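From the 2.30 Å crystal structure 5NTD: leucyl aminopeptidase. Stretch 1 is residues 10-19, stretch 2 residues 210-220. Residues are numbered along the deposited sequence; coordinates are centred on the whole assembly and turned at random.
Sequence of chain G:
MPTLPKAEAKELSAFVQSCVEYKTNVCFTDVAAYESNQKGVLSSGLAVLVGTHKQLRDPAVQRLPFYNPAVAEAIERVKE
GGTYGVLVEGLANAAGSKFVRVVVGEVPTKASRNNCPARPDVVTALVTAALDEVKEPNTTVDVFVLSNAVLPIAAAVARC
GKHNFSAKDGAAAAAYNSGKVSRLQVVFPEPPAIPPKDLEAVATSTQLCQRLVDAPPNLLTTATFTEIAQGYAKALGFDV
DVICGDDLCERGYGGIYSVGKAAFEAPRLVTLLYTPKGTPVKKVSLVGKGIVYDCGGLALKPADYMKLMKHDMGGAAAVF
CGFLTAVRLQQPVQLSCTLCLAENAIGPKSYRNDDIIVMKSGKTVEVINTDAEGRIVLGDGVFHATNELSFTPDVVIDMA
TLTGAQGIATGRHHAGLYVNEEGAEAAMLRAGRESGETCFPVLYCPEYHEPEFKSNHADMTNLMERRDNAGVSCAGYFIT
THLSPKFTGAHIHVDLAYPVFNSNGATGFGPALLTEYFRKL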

# COMPACT_ATOMS: atom_id res chain seq x y z
N LYS G 10 -18.17 25.27 -29.35
CA LYS G 10 -19.06 26.43 -29.01
C LYS G 10 -18.98 26.73 -27.52
O LYS G 10 -18.83 27.89 -27.10
CB LYS G 10 -20.56 26.22 -29.42
N GLU G 11 -19.06 25.69 -26.72
CA GLU G 11 -18.95 25.83 -25.24
C GLU G 11 -17.61 26.47 -24.82
O GLU G 11 -17.57 27.34 -23.94
CB GLU G 11 -19.13 24.46 -24.57
CG GLU G 11 -19.02 24.48 -23.06
CD GLU G 11 -19.14 23.11 -22.42
OE1 GLU G 11 -18.35 22.15 -22.70
OE2 GLU G 11 -20.04 23.03 -21.61
N LEU G 12 -16.52 26.04 -25.45
CA LEU G 12 -15.20 26.57 -25.11
C LEU G 12 -15.09 28.06 -25.46
O LEU G 12 -14.57 28.85 -24.68
CB LEU G 12 -14.09 25.79 -25.78
CG LEU G 12 -13.91 24.36 -25.24
CD1 LEU G 12 -12.85 23.62 -26.08
CD2 LEU G 12 -13.49 24.30 -23.79
N SER G 13 -15.59 28.42 -26.63
CA SER G 13 -15.61 29.84 -27.05
C SER G 13 -16.38 30.69 -26.07
O SER G 13 -15.94 31.78 -25.70
CB SER G 13 -16.26 30.03 -28.40
OG SER G 13 -15.35 29.62 -29.39
N ALA G 14 -17.55 30.21 -25.68
CA ALA G 14 -18.38 30.98 -24.75
C ALA G 14 -17.66 31.15 -23.41
O ALA G 14 -17.69 32.18 -22.77
CB ALA G 14 -19.71 30.31 -24.56
N PHE G 15 -16.93 30.12 -23.02
CA PHE G 15 -16.22 30.14 -21.72
C PHE G 15 -15.07 31.11 -21.81
O PHE G 15 -14.81 31.86 -20.88
CB PHE G 15 -15.71 28.73 -21.30
CG PHE G 15 -14.81 28.79 -20.09
CD1 PHE G 15 -15.35 29.04 -18.84
CD2 PHE G 15 -13.44 28.64 -20.22
CE1 PHE G 15 -14.54 29.13 -17.72
CE2 PHE G 15 -12.62 28.72 -19.10
CZ PHE G 15 -13.18 28.97 -17.85
N VAL G 16 -14.37 31.07 -22.93
CA VAL G 16 -13.28 32.05 -23.18
C VAL G 16 -13.82 33.47 -22.98
O VAL G 16 -13.27 34.29 -22.24
CB VAL G 16 -12.67 31.92 -24.59
CG1 VAL G 16 -11.80 33.13 -24.96
CG2 VAL G 16 -11.81 30.66 -24.64
N GLN G 17 -14.93 33.72 -23.64
CA GLN G 17 -15.55 35.04 -23.62
C GLN G 17 -15.95 35.43 -22.20
O GLN G 17 -15.72 36.57 -21.78
CB GLN G 17 -16.76 35.10 -24.57
CG GLN G 17 -17.28 36.53 -24.76
CD GLN G 17 -18.60 36.61 -25.52
OE1 GLN G 17 -19.46 35.73 -25.44
NE2 GLN G 17 -18.75 37.67 -26.30
N SER G 18 -16.50 34.47 -21.45
CA SER G 18 -16.90 34.73 -20.04
C SER G 18 -15.69 35.20 -19.21
O SER G 18 -15.82 35.98 -18.28
CB SER G 18 -17.50 33.48 -19.38
OG SER G 18 -16.47 32.54 -19.01
N CYS G 19 -14.51 34.67 -19.53
CA CYS G 19 -13.30 35.03 -18.78
C CYS G 19 -12.74 36.37 -19.26
O CYS G 19 -12.35 37.23 -18.44
CB CYS G 19 -12.23 33.93 -18.88
SG CYS G 19 -12.74 32.38 -18.09
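Stretch 2, residues 210-220: QRLVDAPPNLL

Stretch 2 packs on one side of the stretch 1 helix as a helix end followed by a loop, making a largely apolar contact centred on Phe15 and Leu219 and closed at one end by an arginine bonded to a serine. Residues 10-19 are helical throughout, whereas stretch 2 is helical only from 210 to 214; Ala215, with phi/psi of -60/135, is the first residue to leave helical geometry. The two helices run roughly antiparallel, with 151° between their N-to-C directions, and their axes come no closer than 11.4 Å. That spacing is wide for direct helix packing, and long side chains span it. The loop comes nearer: the CA atoms of Leu12 and Leu219 are 5.9 Å apart, against 7.6 Å for the CA atoms of Cys19 and Arg211. The register follows the antiparallel sense, early residues of stretch 1 meeting late residues of stretch 2.

At the loop end, Leu219 points toward the helix and gives up the most surface of any residue in stretch 2. Its CB lies over one face of the Phe15 ring, 4.0 Å from the ring centroid and 12° off the normal, a CH-pi contact. Its CD2 also reaches Glu11 CD at 3.8 Å and Leu12 CD2 at 4.3 Å, so a single leucine meets residues on successive turns of the helix. Leu12 starts sideways, but its end swings in, bringing CD2 to 3.2 Å from the backbone O of Asn218.

Phe15, chi1 t, is the larger half of the central pair. Beyond Leu219, its CZ touches Ala215 CB at 3.6 Å, where the small side chain directs its methyl toward the helix just as the chain leaves helical form. Leu220 CD1 sits at the ring edge, 4.2 Å from Phe15 CE2.

At the other end, Arg211 extends through three t rotamers to the helix. Its NH2 donates to Ser18 OG at 2.8 Å, and its NE makes a weak hydrogen bond to the same OG at 3.3 Å. Ser18, chi1 p, in turn donates from OG to the backbone O of Phe15 at 2.6 Å, so the hydroxyl accepts from the arginine while tied to its own helix. Cys19 SG lies near the guanidinium plane, 3.5 Å from Arg211 NE, and meets Leu212 CD2 at 4.1 Å. The rule to read here is spacing: where the helices stand apart, a long arginine bridges the gap, and where the loop draws in, leucine and aromatic side chains fill it.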

# COMPACT_ATOMS: atom_id res chain seq x y z
N GLN G 210 -9.55 33.18 -9.48
CA GLN G 210 -10.45 32.16 -8.91
C GLN G 210 -11.19 31.38 -9.98
O GLN G 210 -11.28 30.14 -9.94
CB GLN G 210 -11.44 32.80 -7.96
CG GLN G 210 -12.18 31.82 -7.10
CD GLN G 210 -13.40 32.45 -6.45
OE1 GLN G 210 -13.46 32.62 -5.24
NE2 GLN G 210 -14.41 32.76 -7.26
N ARG G 211 -11.67 32.10 -10.97
CA ARG G 211 -12.47 31.50 -12.07
C ARG G 211 -11.63 30.51 -12.84
O ARG G 211 -12.06 29.40 -13.14
CB ARG G 211 -12.99 32.59 -12.99
CG ARG G 211 -13.97 32.08 -14.05
CD ARG G 211 -14.57 33.22 -14.89
NE ARG G 211 -15.48 32.65 -15.86
CZ ARG G 211 -16.70 32.17 -15.58
NH1 ARG G 211 -17.21 32.26 -14.36
NH2 ARG G 211 -17.41 31.59 -16.55
N LEU G 212 -10.43 30.94 -13.20
CA LEU G 212 -9.53 30.13 -14.03
C LEU G 212 -9.14 28.83 -13.27
O LEU G 212 -9.08 27.75 -13.85
CB LEU G 212 -8.29 30.91 -14.42
CG LEU G 212 -8.52 32.14 -15.33
CD1 LEU G 212 -7.29 32.98 -15.37
CD2 LEU G 212 -8.92 31.73 -16.74
N VAL G 213 -8.88 28.98 -11.99
CA VAL G 213 -8.44 27.87 -11.15
C VAL G 213 -9.58 26.87 -10.89
O VAL G 213 -9.43 25.67 -11.08
CB VAL G 213 -7.80 28.38 -9.85
CG1 VAL G 213 -7.42 27.22 -8.94
CG2 VAL G 213 -6.56 29.17 -10.18
N ASP G 214 -10.74 27.41 -10.54
CA ASP G 214 -11.99 26.61 -10.35
C ASP G 214 -12.37 25.83 -11.60
O ASP G 214 -12.88 24.74 -11.54
CB ASP G 214 -13.19 27.49 -10.00
CG ASP G 214 -13.32 27.79 -8.51
OD1 ASP G 214 -12.79 27.02 -7.68
OD2 ASP G 214 -13.92 28.83 -8.20
N ALA G 215 -12.16 26.43 -12.76
CA ALA G 215 -12.64 25.88 -14.02
C ALA G 215 -12.04 24.51 -14.21
O ALA G 215 -10.83 24.32 -14.03
CB ALA G 215 -12.30 26.78 -15.19
N PRO G 216 -12.86 23.54 -14.62
CA PRO G 216 -12.32 22.22 -14.89
C PRO G 216 -11.53 22.20 -16.18
O PRO G 216 -11.68 23.09 -17.00
CB PRO G 216 -13.56 21.36 -15.02
CG PRO G 216 -14.58 22.29 -15.59
CD PRO G 216 -14.29 23.61 -14.92
N PRO G 217 -10.66 21.20 -16.35
CA PRO G 217 -9.74 21.24 -17.49
C PRO G 217 -10.43 21.02 -18.80
O PRO G 217 -9.84 21.23 -19.83
CB PRO G 217 -8.75 20.11 -17.19
CG PRO G 217 -8.92 19.78 -15.75
CD PRO G 217 -10.35 20.09 -15.45
N ASN G 218 -11.66 20.52 -18.77
CA ASN G 218 -12.44 20.38 -20.02
C ASN G 218 -12.87 21.75 -20.59
O ASN G 218 -13.17 21.86 -21.75
CB ASN G 218 -13.61 19.40 -19.91
CG ASN G 218 -14.64 19.84 -18.93
OD1 ASN G 218 -14.49 19.68 -17.72
ND2 ASN G 218 -15.69 20.45 -19.42
N LEU G 219 -12.82 22.77 -19.74
CA LEU G 219 -13.10 24.19 -20.13
C LEU G 219 -11.84 25.01 -20.24
O LEU G 219 -11.63 25.75 -21.20
CB LEU G 219 -14.02 24.85 -19.13
CG LEU G 219 -15.43 24.27 -19.10
CD1 LEU G 219 -16.25 24.97 -18.02
CD2 LEU G 219 -16.14 24.41 -20.43
N LEU G 220 -10.98 24.89 -19.24
CA LEU G 220 -9.70 25.59 -19.24
C LEU G 220 -8.61 24.66 -19.68
O LEU G 220 -8.01 23.92 -18.88
CB LEU G 220 -9.38 26.24 -17.90
CG LEU G 220 -8.14 27.15 -18.09
CD1 LEU G 220 -8.48 28.47 -18.76
CD2 LEU G 220 -7.49 27.41 -16.77